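Putative uncharacterized protein (Legionella drancourtii, PDB 4JVS) probably acts as a GTPase-activating protein of the LepB family, a Dot/Icm-secreted effector that speeds GTP hydrolysis by a partner GTPase. Local coordinates at residues C66-L71 against S126-K131; K104-G109 against S242-A247; L122-I127 against L136-Y141. All coordinates share one frame; numbering follows the deposited sequence.

Contact 1: C66-L71 against S126-K131; sequences CFNDYL and SIVDPK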
loop_
_atom_site.group_PDB
_atom_site.type_symbol
_atom_site.label_atom_id
_atom_site.label_comp_id
_atom_site.label_asym_id
_atom_site.label_seq_id
_atom_site.Cartn_x
_atom_site.Cartn_y
_atom_site.Cartn_z
ATOM N N CYS A 66 -3.570 2.240 17.724
ATOM C CA CYS A 66 -2.614 3.012 18.502
ATOM C C CYS A 66 -1.672 3.816 17.599
ATOM O O CYS A 66 -1.419 5.003 17.835
ATOM C CB CYS A 66 -1.826 2.058 19.402
ATOM S SG CYS A 66 -0.723 2.828 20.593
ATOM N N PHE A 67 -1.156 3.173 16.560
ATOM C CA PHE A 67 -0.316 3.876 15.602
ATOM C C PHE A 67 -1.127 4.894 14.794
ATOM O O PHE A 67 -0.672 6.013 14.532
ATOM C CB PHE A 67 0.379 2.897 14.658
ATOM C CG PHE A 67 0.911 3.546 13.426
ATOM C CD1 PHE A 67 2.065 4.302 13.479
ATOM C CD2 PHE A 67 0.249 3.414 12.215
ATOM C CE1 PHE A 67 2.554 4.908 12.355
ATOM C CE2 PHE A 67 0.733 4.010 11.089
ATOM C CZ PHE A 67 1.890 4.763 11.156
ATOM N N ASN A 68 -2.331 4.496 14.395
ATOM C CA ASN A 68 -3.199 5.373 13.630
ATOM C C ASN A 68 -3.575 6.633 14.400
ATOM O O ASN A 68 -3.664 7.701 13.821
ATOM C CB ASN A 68 -4.442 4.618 13.165
ATOM C CG ASN A 68 -4.120 3.523 12.165
ATOM O OD1 ASN A 68 -3.168 3.631 11.391
ATOM N ND2 ASN A 68 -4.913 2.463 12.177
ATOM N N ASP A 69 -3.793 6.513 15.703
ATOM C CA ASP A 69 -4.087 7.688 16.524
ATOM C C ASP A 69 -2.914 8.655 16.462
ATOM O O ASP A 69 -3.095 9.865 16.320
ATOM C CB ASP A 69 -4.328 7.301 17.992
ATOM C CG ASP A 69 -5.606 6.527 18.196
ATOM O OD1 ASP A 69 -6.414 6.445 17.239
ATOM O OD2 ASP A 69 -5.804 6.010 19.323
ATOM N N TYR A 70 -1.706 8.125 16.563
ATOM C CA TYR A 70 -0.499 8.932 16.540
ATOM C C TYR A 70 -0.297 9.615 15.214
ATOM O O TYR A 70 -0.017 10.776 15.169
ATOM C CB TYR A 70 0.734 8.112 16.908
ATOM C CG TYR A 70 2.021 8.860 16.806
ATOM C CD1 TYR A 70 2.263 9.917 17.596
ATOM C CD2 TYR A 70 2.989 8.495 15.923
ATOM C CE1 TYR A 70 3.392 10.590 17.506
ATOM C CE2 TYR A 70 4.123 9.174 15.832
ATOM C CZ TYR A 70 4.316 10.222 16.623
ATOM O OH TYR A 70 5.450 10.944 16.570
ATOM N N LEU A 71 -0.436 8.864 14.136
ATOM C CA LEU A 71 -0.423 9.405 12.787
ATOM C C LEU A 71 -1.419 10.540 12.655
ATOM O O LEU A 71 -1.111 11.582 12.083
ATOM C CB LEU A 71 -0.800 8.318 11.785
ATOM C CG LEU A 71 -0.053 8.291 10.449
ATOM C CD1 LEU A 71 -0.969 7.777 9.351
ATOM C CD2 LEU A 71 0.510 9.657 10.082
ATOM N N SER A 126 -0.715 5.896 4.728
ATOM C CA SER A 126 0.059 5.371 5.843
ATOM C C SER A 126 -0.744 4.787 7.013
ATOM O O SER A 126 -0.163 4.240 7.946
ATOM C CB SER A 126 1.038 6.437 6.328
ATOM O OG SER A 126 2.031 6.681 5.337
ATOM N N ILE A 127 -2.070 4.877 6.961
ATOM C CA ILE A 127 -2.899 4.292 8.006
ATOM C C ILE A 127 -3.032 2.771 7.860
ATOM O O ILE A 127 -3.313 2.253 6.778
ATOM C CB ILE A 127 -4.277 4.997 8.119
ATOM C CG1 ILE A 127 -4.137 6.241 9.002
ATOM C CG2 ILE A 127 -5.328 4.068 8.718
ATOM C CD1 ILE A 127 -5.418 6.997 9.220
ATOM N N VAL A 128 -2.799 2.067 8.960
ATOM C CA VAL A 128 -2.853 0.617 8.973
ATOM C C VAL A 128 -4.248 0.161 9.360
ATOM O O VAL A 128 -4.726 0.472 10.451
ATOM C CB VAL A 128 -1.847 0.025 9.980
ATOM C CG1 VAL A 128 -1.716 -1.461 9.776
ATOM C CG2 VAL A 128 -0.499 0.694 9.835
ATOM N N ASP A 129 -4.893 -0.575 8.462
ATOM C CA ASP A 129 -6.228 -1.099 8.702
ATOM C C ASP A 129 -6.193 -2.094 9.844
ATOM O O ASP A 129 -5.547 -3.139 9.740
ATOM C CB ASP A 129 -6.752 -1.792 7.443
ATOM C CG ASP A 129 -8.191 -2.241 7.585
ATOM O OD1 ASP A 129 -8.525 -3.355 7.114
ATOM O OD2 ASP A 129 -8.984 -1.467 8.170
ATOM N N PRO A 130 -6.882 -1.774 10.947
ATOM C CA PRO A 130 -6.933 -2.683 12.102
ATOM C C PRO A 130 -7.472 -4.082 11.745
ATOM O O PRO A 130 -6.977 -5.073 12.277
ATOM C CB PRO A 130 -7.880 -1.959 13.073
ATOM C CG PRO A 130 -7.751 -0.501 12.716
ATOM C CD PRO A 130 -7.538 -0.478 11.222
ATOM N N LYS A 131 -8.386 -4.190 10.810
ATOM C CA LYS A 131 -8.879 -5.490 10.453
ATOM C C LYS A 131 -7.968 -6.323 9.615
ATOM O O LYS A 131 -7.725 -7.465 9.901
ATOM C CB LYS A 131 -10.172 -5.360 9.710
ATOM C CG LYS A 131 -11.294 -4.824 10.518
ATOM C CD LYS A 131 -12.588 -5.027 9.781
ATOM C CE LYS A 131 -12.906 -3.855 8.888
ATOM N NZ LYS A 131 -13.691 -2.826 9.606
#
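In the helical N-terminal subdomain of this LepB-type GAP domain, Asn68 on helix 60-80 clamps the chain at Val128, in the loop between helix 118-124 and strand 135-136. A primary amide suits the task because it both accepts and donates: OD1 takes Val128 N at 2.9 Å on a lone pair, in the carbonyl plane, while ND2 gives to Val128 O at 2.6 Å in a nearly straight bond (171°). A chi1 of -66° sets Asn68 CG beside its own backbone N; the amide then meets both peptide groups of Val128, so a loop without regular backbone partners is held by a side chain as though by a neighbouring strand. Apolar residues line the clamp. The Phe67 ring crosses Val128 at about a right angle, CD2 lying 3.7 Å from Val128 CG2, and Ser126 O lies at the ring's edge, in its plane, 3.3 Å from Phe67 CE2. One turn on, Leu71 brings CD1 to 3.5 Å from Ile127 CG1, an apolar contact between two branched side chains that cross obliquely. Phe34 meets the Phe67 ring edge-to-face, and helix 156-177 packs on Phe67, Ser126 and Val128.

Contact 2: K104-G109 against S242-A247; sequences KAALHG and SGDQLA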
loop_
_atom_site.group_PDB
_atom_site.type_symbol
_atom_site.label_atom_id
_atom_site.label_comp_id
_atom_site.label_asym_id
_atom_site.label_seq_id
_atom_site.Cartn_x
_atom_site.Cartn_y
_atom_site.Cartn_z
ATOM N N LYS A 104 -10.130 11.159 -14.847
ATOM C CA LYS A 104 -11.230 11.484 -13.946
ATOM C C LYS A 104 -11.997 10.219 -13.584
ATOM O O LYS A 104 -13.062 10.280 -12.974
ATOM C CB LYS A 104 -12.172 12.509 -14.578
ATOM C CG LYS A 104 -11.529 13.849 -14.893
ATOM C CD LYS A 104 -12.525 14.769 -15.596
ATOM C CE LYS A 104 -11.993 16.181 -15.709
ATOM N NZ LYS A 104 -11.520 16.691 -14.374
ATOM N N ALA A 105 -11.449 9.072 -13.965
ATOM C CA ALA A 105 -12.069 7.792 -13.649
ATOM C C ALA A 105 -11.494 7.257 -12.342
ATOM O O ALA A 105 -10.481 7.758 -11.866
ATOM C CB ALA A 105 -11.857 6.803 -14.787
ATOM N N ALA A 106 -12.144 6.255 -11.754
ATOM C CA ALA A 106 -11.664 5.668 -10.497
ATOM C C ALA A 106 -10.487 4.717 -10.710
ATOM O O ALA A 106 -10.458 3.965 -11.684
ATOM C CB ALA A 106 -12.796 4.956 -9.758
ATOM N N LEU A 107 -9.520 4.770 -9.794
ATOM C CA LEU A 107 -8.333 3.911 -9.820
ATOM C C LEU A 107 -8.225 3.105 -8.515
ATOM O O LEU A 107 -7.793 3.616 -7.480
ATOM C CB LEU A 107 -7.059 4.734 -10.070
ATOM C CG LEU A 107 -5.759 3.918 -10.091
ATOM C CD1 LEU A 107 -5.845 2.779 -11.092
ATOM C CD2 LEU A 107 -4.529 4.776 -10.356
ATOM N N HIS A 108 -8.623 1.840 -8.585
ATOM C CA HIS A 108 -8.768 0.994 -7.407
ATOM C C HIS A 108 -9.668 1.633 -6.351
ATOM O O HIS A 108 -9.347 1.601 -5.157
ATOM C CB HIS A 108 -7.405 0.632 -6.811
ATOM C CG HIS A 108 -6.459 0.018 -7.797
ATOM N ND1 HIS A 108 -5.121 0.354 -7.852
ATOM C CD2 HIS A 108 -6.655 -0.908 -8.765
ATOM C CE1 HIS A 108 -4.535 -0.339 -8.813
ATOM N NE2 HIS A 108 -5.443 -1.112 -9.383
ATOM N N GLY A 109 -10.760 2.220 -6.813
ATOM C CA GLY A 109 -11.780 2.813 -5.983
ATOM C C GLY A 109 -11.768 4.267 -5.610
ATOM O O GLY A 109 -12.687 4.724 -4.988
ATOM N N SER A 242 -16.138 14.396 -12.982
ATOM C CA SER A 242 -16.815 13.173 -13.387
ATOM C C SER A 242 -17.641 12.650 -12.229
ATOM O O SER A 242 -17.524 13.140 -11.109
ATOM C CB SER A 242 -15.800 12.103 -13.784
ATOM O OG SER A 242 -15.261 11.474 -12.630
ATOM N N GLY A 243 -18.457 11.637 -12.500
ATOM C CA GLY A 243 -19.272 11.025 -11.468
ATOM C C GLY A 243 -18.365 10.353 -10.470
ATOM O O GLY A 243 -18.569 10.454 -9.262
ATOM N N ASP A 244 -17.353 9.671 -10.988
ATOM C CA ASP A 244 -16.377 9.006 -10.141
ATOM C C ASP A 244 -15.658 9.974 -9.191
ATOM O O ASP A 244 -15.471 9.671 -8.012
ATOM C CB ASP A 244 -15.352 8.264 -10.991
ATOM C CG ASP A 244 -15.857 6.918 -11.475
ATOM O OD1 ASP A 244 -17.034 6.583 -11.218
ATOM O OD2 ASP A 244 -15.069 6.200 -12.132
ATOM N N GLN A 245 -15.246 11.127 -9.714
ATOM C CA GLN A 245 -14.630 12.165 -8.899
ATOM C C GLN A 245 -15.602 12.625 -7.801
ATOM O O GLN A 245 -15.222 12.798 -6.632
ATOM C CB GLN A 245 -14.195 13.350 -9.773
ATOM C CG GLN A 245 -12.728 13.338 -10.208
ATOM C CD GLN A 245 -12.402 14.407 -11.259
ATOM O OE1 GLN A 245 -13.288 14.907 -11.951
ATOM N NE2 GLN A 245 -11.126 14.755 -11.376
ATOM N N LEU A 246 -16.864 12.806 -8.178
ATOM C CA LEU A 246 -17.861 13.328 -7.256
ATOM C C LEU A 246 -18.175 12.333 -6.140
ATOM O O LEU A 246 -18.269 12.709 -4.972
ATOM C CB LEU A 246 -19.136 13.721 -8.013
ATOM C CG LEU A 246 -19.116 14.967 -8.909
ATOM C CD1 LEU A 246 -20.342 15.002 -9.789
ATOM C CD2 LEU A 246 -19.047 16.223 -8.078
ATOM N N ALA A 247 -18.331 11.063 -6.514
ATOM C CA ALA A 247 -18.569 9.971 -5.569
ATOM C C ALA A 247 -17.389 9.791 -4.620
ATOM O O ALA A 247 -17.579 9.528 -3.430
ATOM C CB ALA A 247 -18.829 8.675 -6.320
#
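Ser242 and Asp244, at the start of helix 243-253, take hold of the backbone of Lys104 and Ala106. Ser242 OG donates to Lys104 O at 2.5 Å, approaching with a tilt of 20° from the carbonyl plane. Two residues further along each segment, Ala106 N donates a hydrogen bond to Asp244 OD2 at 2.9 Å, reaching the anti side of the carboxylate from somewhat out of its plane. Ala106 CB lies 3.5 Å from the same OD2, a small side chain beside the acid. Lys104 adds its long chain: CB and CG run past Gln245 OE1, CG at 3.6 Å from it, and the chain bends at chi4 so that NZ ends in a weak bond to that oxygen.

The next shell fixes these groups. Ser242 OG, set between its backbone N and carbonyl carbon (chi1 80°), also accepts from Gln245 N at 2.9 Å, so a single hydroxyl serves helix and loop together. Gln245 OE1 returns the favour by taking Ser242 N at 3.1 Å on a lone pair, while its NE2 is bound to Tyr112 O. Ser279 OG holds Asp244 OD1, leaving OD2 to face the loop. An acid in the first turn is also likely to be favoured by the helix dipole. The reciprocal Ser242-Gln245 pair is a capping box at the helix N-terminus, whose serine also joins this C-terminal subdomain helix to the chain leading into the weakly bonded 106-107 strand of the N-terminal subdomain.

Contact 3: L122-I127 against L136-Y141; sequences LRHLSI and LRFAPY. With GDP (guanosine-5'-diphosphate), chain D; AF3 (aluminum fluoride), chain E.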
loop_
_atom_site.group_PDB
_atom_site.type_symbol
_atom_site.label_atom_id
_atom_site.label_comp_id
_atom_site.label_asym_id
_atom_site.label_seq_id
_atom_site.Cartn_x
_atom_site.Cartn_y
_atom_site.Cartn_z
ATOM N N LEU A 122 -1.549 12.079 3.384
ATOM C CA LEU A 122 -0.613 11.475 4.333
ATOM C C LEU A 122 -1.262 10.394 5.198
ATOM O O LEU A 122 -0.732 9.284 5.318
ATOM C CB LEU A 122 -0.007 12.534 5.235
ATOM C CG LEU A 122 1.018 11.991 6.227
ATOM C CD1 LEU A 122 2.209 11.429 5.455
ATOM C CD2 LEU A 122 1.445 13.065 7.240
ATOM N N ARG A 123 -2.410 10.676 5.754
ATOM C CA ARG A 123 -3.150 9.683 6.480
ATOM C C ARG A 123 -3.572 8.521 5.649
ATOM O O ARG A 123 -3.623 7.429 6.113
ATOM C CB ARG A 123 -4.397 10.310 7.031
ATOM C CG ARG A 123 -4.244 11.034 8.287
ATOM C CD ARG A 123 -5.529 11.697 8.541
ATOM N NE ARG A 123 -5.556 12.541 9.715
ATOM C CZ ARG A 123 -5.698 13.857 9.685
ATOM N NH1 ARG A 123 -5.752 14.543 10.793
ATOM N NH2 ARG A 123 -5.795 14.496 8.553
ATOM N N HIS A 124 -3.929 8.766 4.416
ATOM C CA HIS A 124 -4.414 7.702 3.550
ATOM C C HIS A 124 -3.340 6.695 3.191
ATOM O O HIS A 124 -3.586 5.485 3.186
ATOM C CB HIS A 124 -5.012 8.283 2.273
ATOM C CG HIS A 124 -6.468 8.600 2.383
ATOM N ND1 HIS A 124 -7.293 7.990 3.302
ATOM C CD2 HIS A 124 -7.246 9.473 1.699
ATOM C CE1 HIS A 124 -8.516 8.474 3.183
ATOM N NE2 HIS A 124 -8.516 9.373 2.216
ATOM N N LEU A 125 -2.153 7.211 2.892
ATOM C CA LEU A 125 -1.053 6.409 2.378
ATOM C C LEU A 125 -0.292 5.704 3.482
ATOM O O LEU A 125 0.678 4.996 3.206
ATOM C CB LEU A 125 -0.074 7.284 1.597
ATOM C CG LEU A 125 -0.650 7.852 0.307
ATOM C CD1 LEU A 125 0.340 8.782 -0.395
ATOM C CD2 LEU A 125 -1.066 6.708 -0.576
ATOM N N SER A 126 -0.715 5.896 4.728
ATOM C CA SER A 126 0.059 5.371 5.843
ATOM C C SER A 126 -0.744 4.787 7.013
ATOM O O SER A 126 -0.163 4.240 7.946
ATOM C CB SER A 126 1.038 6.437 6.328
ATOM O OG SER A 126 2.031 6.681 5.337
ATOM N N ILE A 127 -2.070 4.877 6.961
ATOM C CA ILE A 127 -2.899 4.292 8.006
ATOM C C ILE A 127 -3.032 2.771 7.860
ATOM O O ILE A 127 -3.313 2.253 6.778
ATOM C CB ILE A 127 -4.277 4.997 8.119
ATOM C CG1 ILE A 127 -4.137 6.241 9.002
ATOM C CG2 ILE A 127 -5.328 4.068 8.718
ATOM C CD1 ILE A 127 -5.418 6.997 9.220
ATOM N N LEU A 136 -5.842 0.543 3.340
ATOM C CA LEU A 136 -6.948 0.802 2.426
ATOM C C LEU A 136 -6.401 1.675 1.307
ATOM O O LEU A 136 -5.881 2.765 1.556
ATOM C CB LEU A 136 -8.116 1.480 3.148
ATOM C CG LEU A 136 -9.198 0.534 3.677
ATOM C CD1 LEU A 136 -8.627 -0.489 4.649
ATOM C CD2 LEU A 136 -10.333 1.292 4.305
ATOM N N ARG A 137 -6.502 1.171 0.082
ATOM C CA ARG A 137 -5.896 1.792 -1.095
ATOM C C ARG A 137 -6.271 3.238 -1.353
ATOM O O ARG A 137 -7.433 3.639 -1.206
ATOM C CB ARG A 137 -6.218 0.986 -2.348
ATOM C CG ARG A 137 -5.478 -0.311 -2.441
ATOM C CD ARG A 137 -5.648 -0.892 -3.813
ATOM N NE ARG A 137 -4.813 -2.067 -3.966
ATOM C CZ ARG A 137 -3.513 -2.019 -4.204
ATOM N NH1 ARG A 137 -2.902 -0.851 -4.317
ATOM N NH2 ARG A 137 -2.825 -3.142 -4.319
ATOM N N PHE A 138 -5.263 4.010 -1.754
ATOM C CA PHE A 138 -5.451 5.391 -2.168
ATOM C C PHE A 138 -4.583 5.610 -3.409
ATOM O O PHE A 138 -3.681 6.449 -3.428
ATOM C CB PHE A 138 -5.068 6.338 -1.034
ATOM C CG PHE A 138 -5.540 7.737 -1.234
ATOM C CD1 PHE A 138 -6.878 8.003 -1.493
ATOM C CD2 PHE A 138 -4.654 8.799 -1.152
ATOM C CE1 PHE A 138 -7.325 9.316 -1.676
ATOM C CE2 PHE A 138 -5.093 10.103 -1.333
ATOM C CZ PHE A 138 -6.432 10.360 -1.593
ATOM N N ALA A 139 -4.883 4.833 -4.448
ATOM C CA ALA A 139 -4.053 4.732 -5.645
ATOM C C ALA A 139 -3.765 6.030 -6.424
ATOM O O ALA A 139 -2.695 6.155 -7.031
ATOM C CB ALA A 139 -4.619 3.662 -6.578
ATOM N N PRO A 140 -4.709 6.996 -6.438
ATOM C CA PRO A 140 -4.374 8.129 -7.303
ATOM C C PRO A 140 -3.241 9.009 -6.789
ATOM O O PRO A 140 -2.767 9.856 -7.555
ATOM C CB PRO A 140 -5.686 8.922 -7.360
ATOM C CG PRO A 140 -6.751 7.916 -7.046
ATOM C CD PRO A 140 -6.122 7.046 -6.017
ATOM N N TYR A 141 -2.809 8.817 -5.541
ATOM C CA TYR A 141 -1.731 9.643 -4.998
ATOM C C TYR A 141 -0.418 8.909 -4.724
ATOM O O TYR A 141 0.562 9.535 -4.335
ATOM C CB TYR A 141 -2.195 10.431 -3.770
ATOM C CG TYR A 141 -2.910 11.713 -4.132
ATOM C CD1 TYR A 141 -2.198 12.873 -4.426
ATOM C CD2 TYR A 141 -4.296 11.761 -4.198
ATOM C CE1 TYR A 141 -2.850 14.054 -4.770
ATOM C CE2 TYR A 141 -4.964 12.935 -4.540
ATOM C CZ TYR A 141 -4.236 14.076 -4.824
ATOM O OH TYR A 141 -4.906 15.232 -5.165
HETATM P PB GDP D . -0.544 -5.532 -5.354
HETATM O O1B GDP D . 0.086 -4.169 -5.022
HETATM O O2B GDP D . -0.294 -6.465 -4.153
HETATM O O3B GDP D . -0.002 -6.091 -6.646
HETATM O O3A GDP D . -2.088 -5.295 -5.526
HETATM P PA GDP D . -3.117 -6.469 -5.730
HETATM O O1A GDP D . -4.028 -6.574 -4.534
HETATM O O2A GDP D . -2.427 -7.786 -5.917
HETATM O "O5'" GDP D . -3.903 -6.062 -7.020
HETATM C "C5'" GDP D . -5.245 -6.367 -6.967
HETATM C "C4'" GDP D . -6.130 -5.289 -7.546
HETATM O "O4'" GDP D . -6.001 -5.181 -8.946
HETATM C "C3'" GDP D . -7.465 -5.829 -7.225
HETATM O "O3'" GDP D . -8.067 -5.077 -6.242
HETATM C "C2'" GDP D . -8.169 -5.931 -8.524
HETATM O "O2'" GDP D . -9.097 -4.918 -8.686
HETATM C "C1'" GDP D . -7.072 -5.865 -9.539
HETATM N N9 GDP D . -6.655 -7.146 -10.123
HETATM C C8 GDP D . -5.697 -7.983 -9.666
HETATM N N7 GDP D . -5.561 -9.051 -10.457
HETATM C C5 GDP D . -6.426 -8.942 -11.473
HETATM C C6 GDP D . -6.728 -9.791 -12.620
HETATM O O6 GDP D . -6.142 -10.845 -12.813
HETATM N N1 GDP D . -7.721 -9.364 -13.498
HETATM C C2 GDP D . -8.457 -8.152 -13.353
HETATM N N2 GDP D . -9.465 -7.765 -14.302
HETATM N N3 GDP D . -8.178 -7.361 -12.289
HETATM C C4 GDP D . -7.139 -7.743 -11.300
HETATM AL AL AF3 E . 0.451 -3.041 -3.894
HETATM F F1 AF3 E . 2.050 -2.844 -4.354
HETATM F F2 AF3 E . 0.190 -4.526 -3.185
HETATM F F3 AF3 E . -0.509 -1.765 -3.381
HETATM O O HOH W 1 1.467 -2.972 -1.836
#
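His124, at the end of helix 118-124, and Phe138, in the irregular chain after strand 135-136, bring their CA atoms to 6.3 Å, the nearest backbone approach of the two segments. His124 lies over one face of the Phe138 ring. Its CD2 sits above the ring centre, 3.4 Å from Phe138 CE1, and its CB adds a CH-pi contact 3.9 Å from the centroid; the ring planes are inclined at 48°. His124 NE2 is hydrogen-bonded to Glu252, which helps to hold the imidazole. Leu125 approaches differently, its CD2 near the plane at the ring's edge and 4.0 Å from Phe138 CB. Tyr116 and His110 meet the same phenyl ring edge-to-face, so a flat apolar group suits the site. Arg137, the residue before Phe138, has its CB turned away from 122-127, and its chain runs extended from CG to NE toward the nucleotide. NH2 donates to GDP O1B at 3.2 Å, and both NH1 and NH2 bond weakly to fluoride F3, NH1 at 2.7 Å. Aluminum is bound by GDP O1B and by a water at 2.3 Å, consistent with a mimic of phosphoryl transfer. With GDP also bound by the partner protein, Arg137 is placed as a GAP arginine finger would be, and probably acts as one.

How the contacts relate
Contacts 1 and 3 are buried near the middle of the chain and share Ser126 and Ile127, just after helix 118-124: Ser126 and Ile127 pack on helix 60-80, while the residues just before them, His124 and Leu125, meet the loop bearing the probable arginine finger. Contact 2 is a surface contact, its centre about 25 Å from that of contact 1, and joins the two subdomains. Chemistry follows place. Contact 1 combines an amide clamp with apolar filling, contact 3 relies on aromatic and aliphatic packing, and contact 2 depends on polar bonds around a helix start. Contacts 2 and 3 meet where Leu107 and His108 pack on Ala139, and His108 also touches Arg137.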